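Local coordinates for uncharacterized protein lp_2219 (PDB 3HFQ) that is of unknown function but folds as a seven-bladed beta-propeller of the lactonase family, and so may hydrolyse a lactone, at residues 87-92 against 142-147; 99-104 against 167-172; 107-112 against 124-129. The protein carries 1 engineered substitution. All coordinates share one frame; numbering follows the deposited sequence.

Overall arrangement
The three contacts lie in one blade of the propeller, strands 90-94 to 121-128, and at its border with the following blade, strands 143-148 to 175-182. Contact 1 joins the innermost strands of the two blades, its centre about 8 Å from the centre of the chain and beside a bound phosphate. Contacts 2 and 3 sit further out, their centres about 16 Å and 18 Å from that point. Contact 2 again crosses the border, whereas contact 3 lies within the outer hairpin of the former blade. Centres of contacts 1 and 2 are about 11 Å apart, those of 2 and 3 about 9 Å. Strand 99-104 pairs with both 90-94 and 109-115, and Ile143 packs on Gly108 and His129.

Contact 1. Residues 87-92 against 142-147; sequences PPAYVA and HIHYTD. With PO4 (phosphate ion), chain C.
Tyr90 and Tyr145 both hold CG anti to the backbone N (chi1 -171° and 178°), and the two side chains run side by side, pointing the same way. Their ring centroids are 4.8 Å apart and the planes meet obliquely at 36°. Tyr145 CD2 sits over one face of the Tyr90 ring, displaced toward the rim and 3.7 Å from Tyr90 CZ. Beyond the ring, Tyr90 OH donates to Asp147 OD2 at 2.6 Å, meeting the lone pair of OD2 that points away from the other carboxylate oxygen. Ala92 CB rests against the same carboxylate, 3.5 Å from Asp147 OD2. At the edge of the Tyr90 ring lies Thr146 O, 3.4 Å from Tyr90 CE2, a buried carbonyl with no polar partner in the model. A phenylalanine in place of Tyr90 would probably leave Asp147 OD2 without its hydroxyl mate. Ala89 CB touches His144 CE1 at 3.9 Å; His144 NE2 donates to O4 of a phosphate ion at 2.7 Å; the ion, probably from the crystallisation liquor, is also hydrogen-bonded to Arg190 and Arg259. Ala89 and Tyr90 both face Ala103 in a classic beta bulge. Nearly parallel, strands 90-92 and 143-147 are the innermost strands of successive blades, the arrangement around the axis of a beta-propeller.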
loop_
_atom_site.group_PDB
_atom_site.type_symbol
_atom_site.label_atom_id
_atom_site.label_comp_id
_atom_site.label_asym_id
_atom_site.label_seq_id
_atom_site.Cartn_x
_atom_site.Cartn_y
_atom_site.Cartn_z
ATOM N N PRO A 87 -7.784 -8.219 11.883
ATOM C CA PRO A 87 -7.937 -6.880 11.305
ATOM C C PRO A 87 -7.527 -6.984 9.835
ATOM O O PRO A 87 -6.831 -7.921 9.451
ATOM C CB PRO A 87 -6.939 -6.034 12.101
ATOM C CG PRO A 87 -6.727 -6.816 13.373
ATOM C CD PRO A 87 -6.702 -8.234 12.879
ATOM N N PRO A 88 -7.958 -6.029 8.998
ATOM C CA PRO A 88 -7.604 -6.054 7.573
ATOM C C PRO A 88 -6.136 -5.687 7.328
ATOM O O PRO A 88 -5.384 -5.458 8.278
ATOM C CB PRO A 88 -8.580 -5.051 6.960
ATOM C CG PRO A 88 -8.792 -4.065 8.077
ATOM C CD PRO A 88 -8.933 -4.962 9.285
ATOM N N ALA A 89 -5.735 -5.625 6.058
ATOM C CA ALA A 89 -4.349 -5.316 5.709
ATOM C C ALA A 89 -4.178 -4.120 4.772
ATOM O O ALA A 89 -3.063 -3.637 4.574
ATOM C CB ALA A 89 -3.693 -6.546 5.086
ATOM N N TYR A 90 -5.277 -3.657 4.190
ATOM C CA TYR A 90 -5.242 -2.527 3.266
ATOM C C TYR A 90 -6.549 -1.758 3.396
ATOM O O TYR A 90 -7.581 -2.335 3.735
ATOM C CB TYR A 90 -5.095 -3.036 1.828
ATOM C CG TYR A 90 -4.829 -1.966 0.783
ATOM C CD1 TYR A 90 -3.538 -1.488 0.560
ATOM C CD2 TYR A 90 -5.867 -1.442 0.008
ATOM C CE1 TYR A 90 -3.281 -0.523 -0.412
ATOM C CE2 TYR A 90 -5.623 -0.468 -0.968
ATOM C CZ TYR A 90 -4.327 -0.015 -1.171
ATOM O OH TYR A 90 -4.068 0.932 -2.138
ATOM N N VAL A 91 -6.501 -0.456 3.133
ATOM C CA VAL A 91 -7.694 0.386 3.195
ATOM C C VAL A 91 -7.535 1.530 2.195
ATOM O O VAL A 91 -6.444 2.077 2.047
ATOM C CB VAL A 91 -7.923 0.943 4.635
ATOM C CG1 VAL A 91 -6.737 1.791 5.080
ATOM C CG2 VAL A 91 -9.220 1.740 4.687
ATOM N N ALA A 92 -8.613 1.866 1.490
ATOM C CA ALA A 92 -8.578 2.947 0.501
ATOM C C ALA A 92 -9.896 3.717 0.473
ATOM O O ALA A 92 -10.935 3.201 0.889
ATOM C CB ALA A 92 -8.283 2.377 -0.888
ATOM N N HIS A 142 -5.909 -14.895 0.398
ATOM C CA HIS A 142 -5.314 -13.805 1.160
ATOM C C HIS A 142 -5.400 -12.509 0.348
ATOM O O HIS A 142 -4.542 -12.237 -0.485
ATOM C CB HIS A 142 -3.848 -14.136 1.471
ATOM C CG HIS A 142 -3.673 -15.334 2.359
ATOM N ND1 HIS A 142 -2.635 -16.232 2.203
ATOM C CD2 HIS A 142 -4.381 -15.765 3.429
ATOM C CE1 HIS A 142 -2.717 -17.162 3.140
ATOM N NE2 HIS A 142 -3.766 -16.902 3.896
ATOM N N ILE A 143 -6.443 -11.718 0.589
ATOM C CA ILE A 143 -6.625 -10.460 -0.133
ATOM C C ILE A 143 -5.695 -9.414 0.476
ATOM O O ILE A 143 -5.665 -9.239 1.691
ATOM C CB ILE A 143 -8.096 -9.977 -0.048
ATOM C CG1 ILE A 143 -9.036 -11.089 -0.524
ATOM C CG2 ILE A 143 -8.293 -8.751 -0.925
ATOM C CD1 ILE A 143 -8.762 -11.571 -1.950
ATOM N N HIS A 144 -4.948 -8.704 -0.366
ATOM C CA HIS A 144 -3.989 -7.727 0.144
ATOM C C HIS A 144 -4.094 -6.332 -0.463
ATOM O O HIS A 144 -3.330 -5.432 -0.097
ATOM C CB HIS A 144 -2.572 -8.253 -0.092
ATOM C CG HIS A 144 -1.632 -7.993 1.042
ATOM N ND1 HIS A 144 -1.535 -6.766 1.661
ATOM C CD2 HIS A 144 -0.760 -8.808 1.679
ATOM C CE1 HIS A 144 -0.646 -6.838 2.635
ATOM N NE2 HIS A 144 -0.160 -8.067 2.669
ATOM N N TYR A 145 -5.033 -6.144 -1.381
ATOM C CA TYR A 145 -5.169 -4.854 -2.040
ATOM C C TYR A 145 -6.568 -4.694 -2.614
ATOM O O TYR A 145 -7.103 -5.616 -3.235
ATOM C CB TYR A 145 -4.106 -4.758 -3.149
ATOM C CG TYR A 145 -4.106 -3.491 -3.986
ATOM C CD1 TYR A 145 -4.959 -3.349 -5.081
ATOM C CD2 TYR A 145 -3.218 -2.453 -3.705
ATOM C CE1 TYR A 145 -4.924 -2.200 -5.880
ATOM C CE2 TYR A 145 -3.180 -1.298 -4.496
ATOM C CZ TYR A 145 -4.033 -1.182 -5.581
ATOM O OH TYR A 145 -4.003 -0.048 -6.362
ATOM N N THR A 146 -7.157 -3.528 -2.371
ATOM C CA THR A 146 -8.488 -3.196 -2.866
ATOM C C THR A 146 -8.478 -1.709 -3.202
ATOM O O THR A 146 -8.678 -0.868 -2.325
ATOM C CB THR A 146 -9.586 -3.441 -1.803
ATOM O OG1 THR A 146 -9.241 -2.751 -0.595
ATOM C CG2 THR A 146 -9.736 -4.933 -1.513
ATOM N N ASP A 147 -8.229 -1.379 -4.463
ATOM C CA ASP A 147 -8.205 0.022 -4.857
ATOM C C ASP A 147 -8.741 0.227 -6.272
ATOM O O ASP A 147 -8.848 -0.720 -7.050
ATOM C CB ASP A 147 -6.786 0.588 -4.728
ATOM C CG ASP A 147 -6.774 1.985 -4.124
ATOM O OD1 ASP A 147 -7.699 2.769 -4.426
ATOM O OD2 ASP A 147 -5.842 2.304 -3.354
HETATM P P PO4 C . 2.407 -9.573 3.993
HETATM O O1 PO4 C . 3.386 -10.308 4.983
HETATM O O2 PO4 C . 3.146 -8.352 3.326
HETATM O O3 PO4 C . 1.929 -10.578 2.875
HETATM O O4 PO4 C . 1.152 -9.042 4.788
#

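Contact 2. Residues 99-104 against 167-172; sequences LVYSAN and YNVSDA
Val169 carries this contact: its CG1 methyl meets both Leu99 and Tyr101, reaching each tip to tip from the other side of the border between two blades. Leu99 CD1 lies 3.8 Å from Val169 CG1. Tyr101 brings its hydroxyl end, with Tyr101 OH 3.6 Å from Val169 CG1 and 3.8 Å from Val169 CG2, so the oxygen faces both branches of the valine. The CG1 methyl stands near the plane of the phenol, at the ring's edge, and no face is stacked. Val169 holds CG1 anti to its backbone N (chi1 -170°), while Leu99 continues extended past CG (chi2 174°), which sets CD1 out toward the valine. Leu154, on strand 154-158 of the second blade, touches both Tyr101 and Val169.

Past Val169 the fit becomes loose. Leu99 CD1 is still 4.1 Å from Ser170 O, and Leu99 CD2 comes within 4.4 Å of Asp171 O, but the closest atoms there are backbone oxygens, at the limit of contact. Ser170, Asp171 and Ala172 all direct CB away from strand 99-104; Asp171 and Ala172 are exposed, and Ser170 OG bonds to Gln174 instead. The nearest CA atoms, those of Leu99 and Asp171, remain 8.8 Å apart.

No hydrogen bond joins the two segments, and the blades touch here without sheet pairing. The Leu99-Val169 methyl pair is apolar on both sides; at Tyr101 the methyl rests on a hydroxyl oxygen whose hydrogen bond goes to Asp94 of its own blade, which implies van der Waals contact here and no directional bond between the two segments.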
loop_
_atom_site.group_PDB
_atom_site.type_symbol
_atom_site.label_atom_id
_atom_site.label_comp_id
_atom_site.label_asym_id
_atom_site.label_seq_id
_atom_site.Cartn_x
_atom_site.Cartn_y
_atom_site.Cartn_z
ATOM N N LEU A 99 -17.112 5.888 -0.485
ATOM C CA LEU A 99 -17.002 4.537 0.056
ATOM C C LEU A 99 -15.567 4.298 0.522
ATOM O O LEU A 99 -14.640 4.980 0.085
ATOM C CB LEU A 99 -17.331 3.498 -1.025
ATOM C CG LEU A 99 -18.695 3.474 -1.721
ATOM C CD1 LEU A 99 -18.663 2.440 -2.846
ATOM C CD2 LEU A 99 -19.787 3.150 -0.718
ATOM N N VAL A 100 -15.394 3.328 1.413
ATOM C CA VAL A 100 -14.072 2.948 1.909
ATOM C C VAL A 100 -13.927 1.453 1.635
ATOM O O VAL A 100 -14.836 0.676 1.924
ATOM C CB VAL A 100 -13.919 3.219 3.432
ATOM C CG1 VAL A 100 -12.702 2.472 3.984
ATOM C CG2 VAL A 100 -13.742 4.724 3.673
ATOM N N TYR A 101 -12.801 1.059 1.049
ATOM C CA TYR A 101 -12.550 -0.346 0.743
ATOM C C TYR A 101 -11.448 -0.890 1.644
ATOM O O TYR A 101 -10.523 -0.164 2.007
ATOM C CB TYR A 101 -12.090 -0.508 -0.707
ATOM C CG TYR A 101 -12.992 0.119 -1.742
ATOM C CD1 TYR A 101 -14.271 -0.379 -1.982
ATOM C CD2 TYR A 101 -12.549 1.198 -2.505
ATOM C CE1 TYR A 101 -15.095 0.193 -2.956
ATOM C CE2 TYR A 101 -13.359 1.773 -3.476
ATOM C CZ TYR A 101 -14.629 1.265 -3.700
ATOM O OH TYR A 101 -15.434 1.855 -4.646
ATOM N N SER A 102 -11.547 -2.164 2.008
ATOM C CA SER A 102 -10.520 -2.787 2.830
ATOM C C SER A 102 -10.293 -4.221 2.375
ATOM O O SER A 102 -11.202 -4.867 1.837
ATOM C CB SER A 102 -10.900 -2.755 4.319
ATOM O OG SER A 102 -12.118 -3.427 4.575
ATOM N N ALA A 103 -9.071 -4.701 2.582
ATOM C CA ALA A 103 -8.686 -6.058 2.204
ATOM C C ALA A 103 -8.276 -6.826 3.451
ATOM O O ALA A 103 -7.513 -6.313 4.264
ATOM C CB ALA A 103 -7.518 -6.008 1.230
ATOM N N ASN A 104 -8.767 -8.052 3.608
ATOM C CA ASN A 104 -8.400 -8.835 4.781
ATOM C C ASN A 104 -7.613 -10.072 4.374
ATOM O O ASN A 104 -8.127 -10.968 3.707
ATOM C CB ASN A 104 -9.640 -9.243 5.578
ATOM C CG ASN A 104 -9.290 -9.759 6.963
ATOM O OD1 ASN A 104 -8.522 -10.713 7.112
ATOM N ND2 ASN A 104 -9.850 -9.128 7.985
ATOM N N TYR A 167 -13.493 -5.768 -10.071
ATOM C CA TYR A 167 -14.916 -5.735 -9.731
ATOM C C TYR A 167 -15.563 -4.407 -10.087
ATOM O O TYR A 167 -14.936 -3.355 -9.984
ATOM C CB TYR A 167 -15.115 -5.908 -8.224
ATOM C CG TYR A 167 -14.867 -7.283 -7.665
ATOM C CD1 TYR A 167 -15.883 -8.240 -7.645
ATOM C CD2 TYR A 167 -13.635 -7.615 -7.109
ATOM C CE1 TYR A 167 -15.672 -9.503 -7.089
ATOM C CE2 TYR A 167 -13.413 -8.870 -6.555
ATOM C CZ TYR A 167 -14.435 -9.806 -6.542
ATOM O OH TYR A 167 -14.215 -11.044 -5.987
ATOM N N ASN A 168 -16.830 -4.460 -10.484
ATOM C CA ASN A 168 -17.575 -3.245 -10.763
ATOM C C ASN A 168 -18.175 -2.888 -9.412
ATOM O O ASN A 168 -18.485 -3.779 -8.619
ATOM C CB ASN A 168 -18.674 -3.502 -11.790
ATOM C CG ASN A 168 -18.111 -3.778 -13.167
ATOM O OD1 ASN A 168 -17.231 -3.057 -13.637
ATOM N ND2 ASN A 168 -18.611 -4.819 -13.821
ATOM N N VAL A 169 -18.323 -1.597 -9.136
ATOM C CA VAL A 169 -18.861 -1.160 -7.851
ATOM C C VAL A 169 -20.177 -0.418 -8.037
ATOM O O VAL A 169 -20.290 0.436 -8.914
ATOM C CB VAL A 169 -17.874 -0.208 -7.136
ATOM C CG1 VAL A 169 -18.323 0.033 -5.705
ATOM C CG2 VAL A 169 -16.471 -0.786 -7.174
ATOM N N SER A 170 -21.167 -0.747 -7.212
ATOM C CA SER A 170 -22.465 -0.085 -7.290
ATOM C C SER A 170 -22.457 1.115 -6.345
ATOM O O SER A 170 -21.607 1.200 -5.456
ATOM C CB SER A 170 -23.586 -1.045 -6.885
ATOM O OG SER A 170 -23.545 -1.318 -5.495
ATOM N N ASP A 171 -23.395 2.041 -6.540
ATOM C CA ASP A 171 -23.476 3.225 -5.689
ATOM C C ASP A 171 -23.757 2.836 -4.242
ATOM O O ASP A 171 -23.269 3.478 -3.311
ATOM C CB ASP A 171 -24.588 4.167 -6.163
ATOM C CG ASP A 171 -24.324 4.744 -7.536
ATOM O OD1 ASP A 171 -23.155 4.744 -7.975
ATOM O OD2 ASP A 171 -25.291 5.213 -8.171
ATOM N N ALA A 172 -24.556 1.786 -4.066
ATOM C CA ALA A 172 -24.936 1.305 -2.744
ATOM C C ALA A 172 -23.780 0.660 -1.987
ATOM O O ALA A 172 -23.874 0.426 -0.780
ATOM C CB ALA A 172 -26.094 0.318 -2.868
#

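Contact 3. Residues 107-112 against 124-129; sequences KGTAEV and TDTVQH
Glu111 lies alongside Thr126, both pointing the same way, with Glu111 CG 3.7 Å from Thr126 CG2. Thr126 OG1 donates to Glu111 OE2 at 2.8 Å, arriving from above the carboxylate plane, 50° out of it. On the same face of the sheet Thr109 and Gln128 cross, and Thr109 CG2 comes 3.3 Å from Gln128 OE1. A bend at chi2 (66°) puts Gln128 CD back toward the start of the other strand, and the rotation of its amide is then fixed by two bonds lying close to the amide plane: Gln128 NE2 to Lys107 O and Gln128 NE2 to His129 O, each 2.9 Å.

Strands 109-115 and 121-128 form the outer antiparallel hairpin of a propeller blade. Ala110 and Val127 are a hydrogen-bonded pair, with Val127 N to Ala110 O at 2.8 Å. Their side chains share a face with Val112 and Asp125, turned to the next blade, where Ala110 meets Thr146 and Val127 meets Leu175.

Bulges mark both ends. At one, Gly108, with a positive phi of 73°, and Thr109 both face Asn104 in a G1 bulge. Gly108 O is gripped twice by one residue: His129 N approaches at 3.0 Å nearly in line with the carbonyl, while His129 ND1, at 3.2 Å, stands above the carbonyl plane. At the other, a classic bulge, Val112 O accepts from both Thr124 N and Asp125 N, while Thr124 OG1 bonds to Gly173 O.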
loop_
_atom_site.group_PDB
_atom_site.type_symbol
_atom_site.label_atom_id
_atom_site.label_comp_id
_atom_site.label_asym_id
_atom_site.label_seq_id
_atom_site.Cartn_x
_atom_site.Cartn_y
_atom_site.Cartn_z
ATOM N N LYS A 107 -8.781 -13.568 6.412
ATOM C CA LYS A 107 -10.145 -13.973 6.066
ATOM C C LYS A 107 -10.370 -14.204 4.573
ATOM O O LYS A 107 -11.302 -14.913 4.187
ATOM C CB LYS A 107 -11.154 -12.926 6.544
ATOM C CG LYS A 107 -11.287 -12.792 8.048
ATOM C CD LYS A 107 -12.347 -11.742 8.371
ATOM C CE LYS A 107 -12.868 -11.876 9.786
ATOM N NZ LYS A 107 -14.000 -10.936 10.027
ATOM N N GLY A 108 -9.529 -13.592 3.741
ATOM C CA GLY A 108 -9.663 -13.742 2.299
ATOM C C GLY A 108 -10.854 -12.955 1.782
ATOM O O GLY A 108 -11.564 -13.390 0.873
ATOM N N THR A 109 -11.058 -11.774 2.354
ATOM C CA THR A 109 -12.189 -10.940 1.982
ATOM C C THR A 109 -11.857 -9.531 1.519
ATOM O O THR A 109 -10.784 -8.992 1.799
ATOM C CB THR A 109 -13.161 -10.788 3.166
ATOM O OG1 THR A 109 -12.458 -10.216 4.279
ATOM C CG2 THR A 109 -13.726 -12.133 3.577
ATOM N N ALA A 110 -12.815 -8.952 0.802
ATOM C CA ALA A 110 -12.743 -7.581 0.323
ATOM C C ALA A 110 -14.027 -7.015 0.912
ATOM O O ALA A 110 -15.102 -7.596 0.749
ATOM C CB ALA A 110 -12.793 -7.534 -1.199
ATOM N N GLU A 111 -13.921 -5.910 1.631
ATOM C CA GLU A 111 -15.096 -5.305 2.240
ATOM C C GLU A 111 -15.323 -3.886 1.744
ATOM O O GLU A 111 -14.379 -3.201 1.335
ATOM C CB GLU A 111 -14.971 -5.302 3.769
ATOM C CG GLU A 111 -15.113 -6.659 4.461
ATOM C CD GLU A 111 -15.586 -6.503 5.897
ATOM O OE1 GLU A 111 -15.314 -5.433 6.485
ATOM O OE2 GLU A 111 -16.219 -7.432 6.444
ATOM N N VAL A 112 -16.584 -3.459 1.782
ATOM C CA VAL A 112 -16.963 -2.122 1.341
ATOM C C VAL A 112 -17.790 -1.463 2.437
ATOM O O VAL A 112 -18.668 -2.094 3.029
ATOM C CB VAL A 112 -17.817 -2.177 0.052
ATOM C CG1 VAL A 112 -18.088 -0.757 -0.461
ATOM C CG2 VAL A 112 -17.110 -3.013 -1.006
ATOM N N THR A 124 -21.274 -2.319 4.181
ATOM C CA THR A 124 -22.265 -2.579 3.143
ATOM C C THR A 124 -22.087 -3.933 2.461
ATOM O O THR A 124 -23.071 -4.577 2.096
ATOM C CB THR A 124 -22.246 -1.497 2.031
ATOM O OG1 THR A 124 -20.927 -1.390 1.480
ATOM C CG2 THR A 124 -22.683 -0.140 2.585
ATOM N N ASP A 125 -20.843 -4.377 2.300
ATOM C CA ASP A 125 -20.600 -5.643 1.610
ATOM C C ASP A 125 -19.293 -6.322 2.024
ATOM O O ASP A 125 -18.307 -5.660 2.344
ATOM C CB ASP A 125 -20.603 -5.366 0.102
ATOM C CG ASP A 125 -20.689 -6.629 -0.748
ATOM O OD1 ASP A 125 -21.283 -7.633 -0.299
ATOM O OD2 ASP A 125 -20.181 -6.602 -1.889
ATOM N N THR A 126 -19.309 -7.652 2.033
ATOM C CA THR A 126 -18.137 -8.453 2.365
ATOM C C THR A 126 -18.073 -9.571 1.334
ATOM O O THR A 126 -18.917 -10.471 1.326
ATOM C CB THR A 126 -18.238 -9.083 3.772
ATOM O OG1 THR A 126 -18.383 -8.050 4.754
ATOM C CG2 THR A 126 -16.976 -9.882 4.090
ATOM N N VAL A 127 -17.086 -9.493 0.448
ATOM C CA VAL A 127 -16.914 -10.492 -0.599
ATOM C C VAL A 127 -15.916 -11.554 -0.154
ATOM O O VAL A 127 -14.776 -11.238 0.189
ATOM C CB VAL A 127 -16.422 -9.829 -1.903
ATOM C CG1 VAL A 127 -16.119 -10.887 -2.956
ATOM C CG2 VAL A 127 -17.487 -8.866 -2.413
ATOM N N GLN A 128 -16.350 -12.812 -0.159
ATOM C CA GLN A 128 -15.499 -13.920 0.259
ATOM C C GLN A 128 -14.846 -14.624 -0.923
ATOM O O GLN A 128 -15.518 -14.979 -1.891
ATOM C CB GLN A 128 -16.318 -14.940 1.060
ATOM C CG GLN A 128 -15.508 -16.127 1.584
ATOM C CD GLN A 128 -14.478 -15.723 2.621
ATOM O OE1 GLN A 128 -14.823 -15.228 3.694
ATOM N NE2 GLN A 128 -13.205 -15.930 2.305
ATOM N N HIS A 129 -13.535 -14.824 -0.840
ATOM C CA HIS A 129 -12.803 -15.507 -1.902
ATOM C C HIS A 129 -12.284 -16.849 -1.402
ATOM O O HIS A 129 -12.258 -17.108 -0.200
ATOM C CB HIS A 129 -11.605 -14.672 -2.377
ATOM C CG HIS A 129 -11.966 -13.300 -2.856
ATOM N ND1 HIS A 129 -12.287 -12.272 -1.997
ATOM C CD2 HIS A 129 -12.054 -12.788 -4.107
ATOM C CE1 HIS A 129 -12.558 -11.182 -2.699
ATOM N NE2 HIS A 129 -12.423 -11.471 -3.980
#